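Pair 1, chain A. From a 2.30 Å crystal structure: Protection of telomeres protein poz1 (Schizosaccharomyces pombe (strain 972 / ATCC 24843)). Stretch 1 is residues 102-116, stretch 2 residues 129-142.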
# COMPACT_ATOMS: atom_id res chain seq x y z
N ARG A 102 4.45 -2.97 2.51
CA ARG A 102 4.77 -1.55 2.52
C ARG A 102 3.77 -0.81 3.40
O ARG A 102 4.15 0.05 4.20
CB ARG A 102 4.74 -0.98 1.10
CG ARG A 102 5.97 -1.33 0.27
CD ARG A 102 5.95 -0.62 -1.08
NE ARG A 102 6.37 -1.49 -2.16
CZ ARG A 102 7.61 -1.95 -2.32
NH1 ARG A 102 8.55 -1.62 -1.45
NH2 ARG A 102 7.90 -2.75 -3.34
N LEU A 103 2.48 -1.13 3.25
CA LEU A 103 1.45 -0.50 4.05
C LEU A 103 1.68 -0.77 5.53
O LEU A 103 1.50 0.10 6.39
CB LEU A 103 0.08 -1.00 3.63
CG LEU A 103 -1.07 -0.17 4.14
CD1 LEU A 103 -1.03 1.23 3.53
CD2 LEU A 103 -2.39 -0.88 3.82
N GLU A 104 2.10 -1.98 5.84
CA GLU A 104 2.40 -2.34 7.22
C GLU A 104 3.61 -1.57 7.75
O GLU A 104 3.61 -1.16 8.92
CB GLU A 104 2.59 -3.85 7.30
CG GLU A 104 2.84 -4.40 8.66
CD GLU A 104 2.86 -5.91 8.62
OE1 GLU A 104 3.85 -6.47 8.10
OE2 GLU A 104 1.88 -6.53 9.09
N ASN A 105 4.66 -1.37 6.93
CA ASN A 105 5.78 -0.54 7.36
C ASN A 105 5.31 0.87 7.69
O ASN A 105 5.71 1.44 8.71
CB ASN A 105 6.88 -0.47 6.29
CG ASN A 105 7.52 -1.82 5.99
OD1 ASN A 105 7.39 -2.78 6.75
ND2 ASN A 105 8.20 -1.90 4.83
N ILE A 106 4.44 1.44 6.85
CA ILE A 106 3.90 2.77 7.12
C ILE A 106 3.20 2.79 8.46
O ILE A 106 3.43 3.67 9.30
CB ILE A 106 2.94 3.21 6.00
CG1 ILE A 106 3.68 3.38 4.68
CG2 ILE A 106 2.23 4.48 6.38
CD1 ILE A 106 2.72 3.44 3.46
N GLU A 107 2.32 1.81 8.69
CA GLU A 107 1.55 1.79 9.92
C GLU A 107 2.47 1.62 11.12
O GLU A 107 2.25 2.21 12.19
CB GLU A 107 0.50 0.67 9.87
CG GLU A 107 -0.26 0.40 11.18
CD GLU A 107 -1.06 1.59 11.71
OE1 GLU A 107 -1.19 2.63 11.01
OE2 GLU A 107 -1.60 1.50 12.84
N LEU A 108 3.50 0.79 10.96
CA LEU A 108 4.46 0.55 12.03
C LEU A 108 5.12 1.87 12.42
O LEU A 108 5.21 2.21 13.60
CB LEU A 108 5.52 -0.46 11.59
CG LEU A 108 5.25 -1.92 11.96
CD1 LEU A 108 6.46 -2.79 11.62
CD2 LEU A 108 4.90 -2.04 13.44
N GLU A 109 5.57 2.61 11.42
CA GLU A 109 6.21 3.91 11.63
C GLU A 109 5.24 4.94 12.20
O GLU A 109 5.63 5.76 13.05
CB GLU A 109 6.81 4.41 10.32
CG GLU A 109 7.64 5.68 10.44
CD GLU A 109 8.99 5.57 9.76
OE1 GLU A 109 9.45 4.42 9.53
OE2 GLU A 109 9.56 6.63 9.41
N ARG A 110 4.00 4.97 11.71
CA ARG A 110 3.02 5.88 12.30
C ARG A 110 2.83 5.57 13.79
O ARG A 110 2.78 6.48 14.62
CB ARG A 110 1.68 5.77 11.58
CG ARG A 110 0.66 6.78 12.04
CD ARG A 110 -0.73 6.31 11.69
NE ARG A 110 -1.03 5.06 12.40
CZ ARG A 110 -1.34 4.99 13.69
NH1 ARG A 110 -1.41 6.08 14.43
NH2 ARG A 110 -1.59 3.81 14.25
N GLN A 111 2.72 4.29 14.13
CA GLN A 111 2.53 3.91 15.53
C GLN A 111 3.69 4.40 16.40
O GLN A 111 3.46 4.89 17.51
CB GLN A 111 2.35 2.41 15.66
CG GLN A 111 0.96 1.96 15.29
CD GLN A 111 0.74 0.47 15.53
OE1 GLN A 111 1.46 -0.15 16.31
NE2 GLN A 111 -0.23 -0.10 14.83
N ASN A 112 4.94 4.21 15.95
CA ASN A 112 6.07 4.72 16.73
C ASN A 112 6.01 6.23 16.90
O ASN A 112 6.26 6.74 17.99
CB ASN A 112 7.41 4.34 16.10
CG ASN A 112 7.88 3.00 16.56
OD1 ASN A 112 7.09 2.07 16.74
ND2 ASN A 112 9.18 2.90 16.84
N CYS A 113 5.68 6.96 15.83
CA CYS A 113 5.52 8.40 15.98
C CYS A 113 4.56 8.76 17.11
O CYS A 113 4.83 9.67 17.89
CB CYS A 113 5.05 9.02 14.67
SG CYS A 113 4.83 10.80 14.75
N MET A 114 3.42 8.08 17.20
CA MET A 114 2.45 8.47 18.21
C MET A 114 2.96 8.18 19.62
O MET A 114 2.62 8.90 20.57
CB MET A 114 1.12 7.78 17.94
CG MET A 114 0.42 8.40 16.73
SD MET A 114 0.19 10.19 16.75
CE MET A 114 -1.59 10.31 17.05
N ARG A 115 3.79 7.14 19.77
CA ARG A 115 4.29 6.72 21.07
C ARG A 115 5.43 7.58 21.63
O ARG A 115 5.74 7.45 22.81
CB ARG A 115 4.74 5.27 21.01
CG ARG A 115 3.66 4.29 21.38
CD ARG A 115 4.27 2.90 21.54
NE ARG A 115 4.58 2.29 20.24
CZ ARG A 115 3.85 1.34 19.67
NH1 ARG A 115 2.75 0.87 20.28
NH2 ARG A 115 4.21 0.84 18.49
N GLU A 116 6.07 8.43 20.82
CA GLU A 116 7.11 9.32 21.37
C GLU A 116 6.58 10.73 21.59
O GLU A 116 6.99 11.68 20.93
CB GLU A 116 8.34 9.35 20.45
CG GLU A 116 8.59 8.07 19.67
CD GLU A 116 8.96 6.87 20.53
OE1 GLU A 116 8.94 5.73 19.99
OE2 GLU A 116 9.27 7.05 21.74
N ASN A 129 -5.57 15.80 18.94
CA ASN A 129 -5.55 14.86 20.05
C ASN A 129 -4.97 13.53 19.59
O ASN A 129 -5.45 12.94 18.61
CB ASN A 129 -6.96 14.65 20.62
CG ASN A 129 -7.38 15.75 21.59
OD1 ASN A 129 -8.53 16.20 21.56
ND2 ASN A 129 -6.44 16.21 22.44
N LYS A 130 -3.94 13.06 20.30
CA LYS A 130 -3.24 11.83 19.92
C LYS A 130 -4.16 10.61 19.97
O LYS A 130 -4.14 9.77 19.07
CB LYS A 130 -2.04 11.61 20.84
CG LYS A 130 -0.68 11.77 20.20
CD LYS A 130 0.42 11.26 21.13
CE LYS A 130 1.77 11.91 20.85
NZ LYS A 130 2.74 11.76 22.00
N GLU A 131 -4.99 10.50 21.01
CA GLU A 131 -5.79 9.30 21.18
C GLU A 131 -6.83 9.18 20.07
O GLU A 131 -7.10 8.07 19.59
CB GLU A 131 -6.45 9.29 22.56
CG GLU A 131 -7.49 10.39 22.80
CD GLU A 131 -6.91 11.65 23.46
OE1 GLU A 131 -5.69 11.95 23.27
OE2 GLU A 131 -7.69 12.34 24.17
N THR A 132 -7.40 10.30 19.64
CA THR A 132 -8.38 10.31 18.57
C THR A 132 -7.76 9.95 17.23
O THR A 132 -8.28 9.11 16.49
CB THR A 132 -9.02 11.70 18.47
OG1 THR A 132 -9.73 11.97 19.68
CG2 THR A 132 -9.96 11.79 17.27
N LEU A 133 -6.63 10.59 16.92
CA LEU A 133 -5.94 10.37 15.65
C LEU A 133 -5.42 8.96 15.52
O LEU A 133 -5.52 8.35 14.45
CB LEU A 133 -4.80 11.38 15.51
CG LEU A 133 -5.16 12.71 14.86
CD1 LEU A 133 -5.64 12.38 13.46
CD2 LEU A 133 -6.24 13.45 15.62
N ASN A 134 -4.85 8.42 16.61
CA ASN A 134 -4.34 7.05 16.55
C ASN A 134 -5.48 6.07 16.28
O ASN A 134 -5.36 5.16 15.46
CB ASN A 134 -3.60 6.73 17.84
CG ASN A 134 -2.77 5.47 17.75
OD1 ASN A 134 -1.73 5.43 17.07
ND2 ASN A 134 -3.19 4.43 18.46
N ASN A 135 -6.61 6.26 16.96
CA ASN A 135 -7.78 5.40 16.81
C ASN A 135 -8.36 5.48 15.40
O ASN A 135 -8.78 4.47 14.83
CB ASN A 135 -8.81 5.81 17.86
CG ASN A 135 -10.06 4.97 17.81
OD1 ASN A 135 -10.03 3.76 18.04
ND2 ASN A 135 -11.19 5.63 17.54
N GLU A 136 -8.41 6.68 14.82
CA GLU A 136 -8.93 6.84 13.47
C GLU A 136 -8.03 6.13 12.46
O GLU A 136 -8.51 5.38 11.61
CB GLU A 136 -9.06 8.32 13.13
CG GLU A 136 -10.40 8.92 13.47
CD GLU A 136 -10.42 10.41 13.18
OE1 GLU A 136 -10.07 10.79 12.06
OE2 GLU A 136 -10.80 11.20 14.06
N ALA A 137 -6.72 6.35 12.56
CA ALA A 137 -5.78 5.68 11.66
C ALA A 137 -5.87 4.17 11.79
O ALA A 137 -5.86 3.46 10.78
CB ALA A 137 -4.36 6.17 11.92
N LEU A 138 -5.97 3.66 13.02
CA LEU A 138 -6.04 2.21 13.21
C LEU A 138 -7.28 1.63 12.57
O LEU A 138 -7.23 0.55 11.98
CB LEU A 138 -6.03 1.85 14.69
CG LEU A 138 -4.74 1.92 15.47
CD1 LEU A 138 -5.07 1.82 16.98
CD2 LEU A 138 -3.82 0.79 15.03
N LYS A 139 -8.42 2.33 12.67
CA LYS A 139 -9.66 1.82 12.10
C LYS A 139 -9.60 1.84 10.57
O LYS A 139 -9.96 0.86 9.91
CB LYS A 139 -10.84 2.65 12.60
CG LYS A 139 -11.33 2.20 13.97
CD LYS A 139 -12.00 3.33 14.75
CE LYS A 139 -13.28 3.78 14.11
NZ LYS A 139 -13.90 4.94 14.80
N LEU A 140 -9.12 2.95 10.01
CA LEU A 140 -8.94 3.05 8.56
C LEU A 140 -7.93 2.02 8.06
O LEU A 140 -8.15 1.40 7.01
CB LEU A 140 -8.48 4.47 8.18
CG LEU A 140 -9.53 5.55 8.43
CD1 LEU A 140 -8.91 6.96 8.40
CD2 LEU A 140 -10.65 5.42 7.39
N TYR A 141 -6.83 1.83 8.79
CA TYR A 141 -5.81 0.88 8.36
C TYR A 141 -6.38 -0.52 8.24
O TYR A 141 -6.14 -1.24 7.27
CB TYR A 141 -4.64 0.87 9.33
CG TYR A 141 -3.65 -0.24 9.06
CD1 TYR A 141 -2.67 -0.08 8.09
CD2 TYR A 141 -3.65 -1.43 9.81
CE1 TYR A 141 -1.75 -1.06 7.83
CE2 TYR A 141 -2.70 -2.42 9.55
CZ TYR A 141 -1.76 -2.22 8.54
OH TYR A 141 -0.80 -3.16 8.21
N SER A 142 -7.08 -0.93 9.29
CA SER A 142 -7.63 -2.27 9.36
C SER A 142 -8.69 -2.49 8.27
O SER A 142 -8.74 -3.55 7.66
CB SER A 142 -8.17 -2.48 10.79
OG SER A 142 -9.13 -3.51 10.86
O HOH W 1 -0.63 -5.47 9.56
O HOH W 2 0.71 4.57 18.53

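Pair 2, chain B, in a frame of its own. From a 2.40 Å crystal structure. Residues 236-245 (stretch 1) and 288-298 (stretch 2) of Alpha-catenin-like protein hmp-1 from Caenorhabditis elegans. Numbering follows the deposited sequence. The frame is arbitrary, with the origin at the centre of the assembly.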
# COMPACT_ATOMS: atom_id res chain seq x y z
N THR B 236 -7.07 -6.98 -2.27
CA THR B 236 -8.15 -7.43 -1.41
C THR B 236 -8.42 -6.37 -0.35
O THR B 236 -7.49 -5.85 0.27
CB THR B 236 -7.84 -8.77 -0.74
OG1 THR B 236 -6.80 -8.59 0.23
CG2 THR B 236 -7.39 -9.80 -1.77
N LEU B 237 -9.69 -6.06 -0.15
CA LEU B 237 -10.11 -5.00 0.76
C LEU B 237 -9.59 -5.19 2.18
O LEU B 237 -9.17 -4.23 2.83
CB LEU B 237 -11.64 -4.89 0.78
CG LEU B 237 -12.26 -3.89 1.74
CD1 LEU B 237 -11.73 -2.49 1.48
CD2 LEU B 237 -13.78 -3.92 1.62
N ASP B 238 -9.60 -6.43 2.67
CA ASP B 238 -9.17 -6.67 4.04
C ASP B 238 -7.69 -6.36 4.25
O ASP B 238 -7.32 -5.77 5.27
CB ASP B 238 -9.44 -8.11 4.46
CG ASP B 238 -9.14 -8.35 5.92
OD1 ASP B 238 -8.07 -8.92 6.23
OD2 ASP B 238 -9.96 -7.93 6.77
N ASP B 239 -6.86 -6.75 3.29
CA ASP B 239 -5.44 -6.40 3.32
C ASP B 239 -5.27 -4.88 3.39
O ASP B 239 -4.48 -4.37 4.20
CB ASP B 239 -4.71 -6.94 2.09
CG ASP B 239 -4.55 -8.44 2.13
OD1 ASP B 239 -4.60 -9.02 3.24
OD2 ASP B 239 -4.35 -9.04 1.06
N PHE B 240 -6.01 -4.16 2.55
CA PHE B 240 -5.86 -2.72 2.50
C PHE B 240 -6.26 -2.07 3.82
O PHE B 240 -5.58 -1.17 4.30
CB PHE B 240 -6.67 -2.11 1.36
CG PHE B 240 -6.43 -0.64 1.20
CD1 PHE B 240 -5.30 -0.17 0.55
CD2 PHE B 240 -7.33 0.28 1.71
CE1 PHE B 240 -5.07 1.18 0.41
CE2 PHE B 240 -7.11 1.64 1.56
CZ PHE B 240 -5.98 2.09 0.92
N LEU B 241 -7.35 -2.54 4.41
CA LEU B 241 -7.83 -1.97 5.67
C LEU B 241 -6.93 -2.35 6.84
O LEU B 241 -6.73 -1.55 7.75
CB LEU B 241 -9.27 -2.42 5.94
CG LEU B 241 -10.31 -1.96 4.92
CD1 LEU B 241 -11.70 -2.32 5.40
CD2 LEU B 241 -10.21 -0.46 4.66
N ALA B 242 -6.39 -3.57 6.81
CA ALA B 242 -5.52 -4.04 7.88
C ALA B 242 -4.19 -3.28 7.88
O ALA B 242 -3.68 -2.90 8.94
CB ALA B 242 -5.27 -5.54 7.75
N VAL B 243 -3.64 -3.05 6.69
CA VAL B 243 -2.41 -2.29 6.54
C VAL B 243 -2.65 -0.81 6.83
O VAL B 243 -1.84 -0.16 7.50
CB VAL B 243 -1.81 -2.47 5.13
CG1 VAL B 243 -0.71 -1.46 4.88
CG2 VAL B 243 -1.29 -3.89 4.95
N SER B 244 -3.76 -0.28 6.33
CA SER B 244 -4.13 1.12 6.59
C SER B 244 -4.20 1.40 8.08
O SER B 244 -3.67 2.40 8.57
CB SER B 244 -5.46 1.47 5.93
OG SER B 244 -5.34 1.55 4.52
N GLU B 245 -4.86 0.50 8.81
CA GLU B 245 -4.99 0.64 10.26
C GLU B 245 -3.63 0.58 10.94
O GLU B 245 -3.34 1.37 11.84
CB GLU B 245 -5.91 -0.45 10.81
CG GLU B 245 -6.13 -0.39 12.30
CD GLU B 245 -7.00 -1.53 12.80
OE1 GLU B 245 -7.96 -1.90 12.10
OE2 GLU B 245 -6.72 -2.05 13.90
N LEU B 288 -8.76 9.01 4.23
CA LEU B 288 -9.62 9.35 3.10
C LEU B 288 -9.58 8.26 2.03
O LEU B 288 -10.58 8.01 1.35
CB LEU B 288 -9.23 10.71 2.52
CG LEU B 288 -9.64 11.91 3.37
CD1 LEU B 288 -9.19 13.23 2.75
CD2 LEU B 288 -11.14 11.91 3.60
N ARG B 289 -8.43 7.62 1.88
CA ARG B 289 -8.30 6.48 0.97
C ARG B 289 -9.19 5.33 1.44
O ARG B 289 -9.84 4.67 0.63
CB ARG B 289 -6.85 6.04 0.86
CG ARG B 289 -6.02 6.87 -0.11
CD ARG B 289 -6.34 6.49 -1.56
NE ARG B 289 -5.75 5.20 -1.91
CZ ARG B 289 -6.30 4.32 -2.74
NH1 ARG B 289 -7.47 4.57 -3.31
NH2 ARG B 289 -5.68 3.17 -2.98
N VAL B 290 -9.21 5.10 2.74
CA VAL B 290 -10.08 4.09 3.34
C VAL B 290 -11.55 4.38 3.02
O VAL B 290 -12.31 3.48 2.67
CB VAL B 290 -9.88 4.01 4.88
CG1 VAL B 290 -11.05 3.28 5.55
CG2 VAL B 290 -8.56 3.35 5.21
N CYS B 291 -11.93 5.65 3.12
CA CYS B 291 -13.29 6.06 2.78
C CYS B 291 -13.62 5.78 1.31
O CYS B 291 -14.67 5.23 1.00
CB CYS B 291 -13.51 7.55 3.08
SG CYS B 291 -13.47 7.97 4.84
N ASP B 292 -12.70 6.16 0.42
CA ASP B 292 -12.89 5.94 -1.02
C ASP B 292 -13.08 4.47 -1.36
O ASP B 292 -14.00 4.11 -2.10
CB ASP B 292 -11.70 6.49 -1.81
CG ASP B 292 -11.67 8.00 -1.83
OD1 ASP B 292 -12.72 8.63 -1.58
OD2 ASP B 292 -10.58 8.56 -2.12
N VAL B 293 -12.20 3.64 -0.83
CA VAL B 293 -12.15 2.22 -1.18
C VAL B 293 -13.34 1.45 -0.62
O VAL B 293 -13.86 0.54 -1.28
CB VAL B 293 -10.82 1.60 -0.68
CG1 VAL B 293 -10.84 0.09 -0.82
CG2 VAL B 293 -9.65 2.18 -1.45
N VAL B 294 -13.79 1.80 0.57
CA VAL B 294 -14.91 1.10 1.18
C VAL B 294 -16.24 1.56 0.57
O VAL B 294 -17.13 0.74 0.33
CB VAL B 294 -14.95 1.29 2.71
CG1 VAL B 294 -16.14 0.58 3.30
CG2 VAL B 294 -13.67 0.77 3.34
N ASP B 295 -16.36 2.86 0.31
CA ASP B 295 -17.54 3.40 -0.36
C ASP B 295 -17.75 2.77 -1.74
O ASP B 295 -18.87 2.39 -2.10
CB ASP B 295 -17.43 4.92 -0.50
CG ASP B 295 -18.06 5.66 0.67
OD1 ASP B 295 -18.09 6.91 0.64
OD2 ASP B 295 -18.54 5.00 1.61
N ALA B 296 -16.67 2.66 -2.51
CA ALA B 296 -16.74 2.05 -3.83
C ALA B 296 -17.14 0.58 -3.73
O ALA B 296 -17.95 0.10 -4.52
CB ALA B 296 -15.40 2.19 -4.55
N GLU B 297 -16.58 -0.13 -2.75
CA GLU B 297 -16.89 -1.54 -2.53
C GLU B 297 -18.38 -1.77 -2.26
O GLU B 297 -18.96 -2.73 -2.74
CB GLU B 297 -16.06 -2.09 -1.38
CG GLU B 297 -16.21 -3.59 -1.15
CD GLU B 297 -15.22 -4.41 -1.97
OE1 GLU B 297 -14.45 -3.82 -2.75
OE2 GLU B 297 -15.21 -5.65 -1.81
N MET B 298 -18.98 -0.87 -1.49
CA MET B 298 -20.39 -0.97 -1.14
C MET B 298 -21.31 -0.59 -2.30
O MET B 298 -22.36 -1.20 -2.50
CB MET B 298 -20.70 -0.09 0.08
CG MET B 298 -19.97 -0.51 1.36
SD MET B 298 -20.38 -2.16 1.97
CE MET B 298 -19.08 -3.15 1.24

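The sharpest difference lies in the chemistry at the centre of the contact: pair 1 joins its helices there with hydrogen bonds, whereas pair 2 has none across its stretches and packs largely aliphatic and aromatic groups. In pair 1, Arg110(A) NH1 donates to Asn134(A) OD1 at 2.7 Å with an N-H...acceptor angle of 161°, and Arg110(A) NH2 adds a weak bond to Asn134(A) OD1 at 3.3 Å and 132°. The superposition places Phe240(B) on Arg110(A) and Val290(B) on Asn134(A), so the same two positions meet in pair 2 without polar pairing: Phe240(B) CE2 lies 4.3 Å from Val290(B) CG2.

The backbones that carry these side chains are nearly the same. Fourteen central residues superpose on N, CA and C with an RMSD of 0.5 Å. Both pairs are antiparallel helices, with angles between N-to-C directions of 169° in pair 1 and 164° in pair 2, and closest axis approaches of 10.9 and 10.7 Å.

At the Glu107(A) = Leu237(B) position the side-chain centres fall within 0.5 Å, and chi1 t with chi2 p is common to both, yet the roles diverge. Glu107(A) is held by its own helix: Arg110(A) NE donates to Glu107(A) OE1 at 2.8 Å, Arg110(A) NH2 forms a salt bridge with Glu107(A) OE2 at 2.7 Å, and Gln111(A) NE2 donates to Glu107(A) OE2 at 2.9 Å. The side chain also meets the other helix: Glu107(A) OE2 is 3.2 Å from Leu138(A) CD2, and Glu107(A) CG sits 3.8 Å from the centroid of the Tyr141(A) ring, 3° off the normal, a CH-pi contact. Leu237(B) needs no such network; its CD1 reaches Val293(B) CG1 at 3.6 Å, and its CD2 approaches Glu297(B) CG, at the position matching Tyr141(A), at 3.7 Å. Here too a glutamate CG takes part in the contact, but from the opposite helix.

Ala137(A) and Val293(B) also match. The alanine methyl lies over one face of the Arg110(A) guanidinium, with Ala137(A) CB 3.5 Å from Arg110(A) NE; in pair 2, Val293(B) CG2 stands 4.0 Å from Phe240(B) CE2. One position along, Gln111(A) NE2 is 3.7 Å from Leu138(A) CD2, and its counterpart Leu241(B) sets CD2 3.9 Å from Val294(B) CG2, an apolar contact.

Met114(A) and Ser244(B) show the greatest difference in area covered by the other stretch. Met114(A) gives up 107 Å² to the other stretch, and its CE packs 3.7 Å from Leu133(A) CB. Ser244(B) gives up 17 Å²: its OG donates to Phe240(B) O at 2.7 Å, within its own helix, and its CB lies 3.7 Å from Val290(B) CG2. Water also enters pair 1, where water 2 donates to both Gln111(A) O and Asn134(A) OD1, each at 3.0 Å. The nearly equal helix spacing thus accommodates either a polar network at the middle of the contact or a predominantly apolar packing.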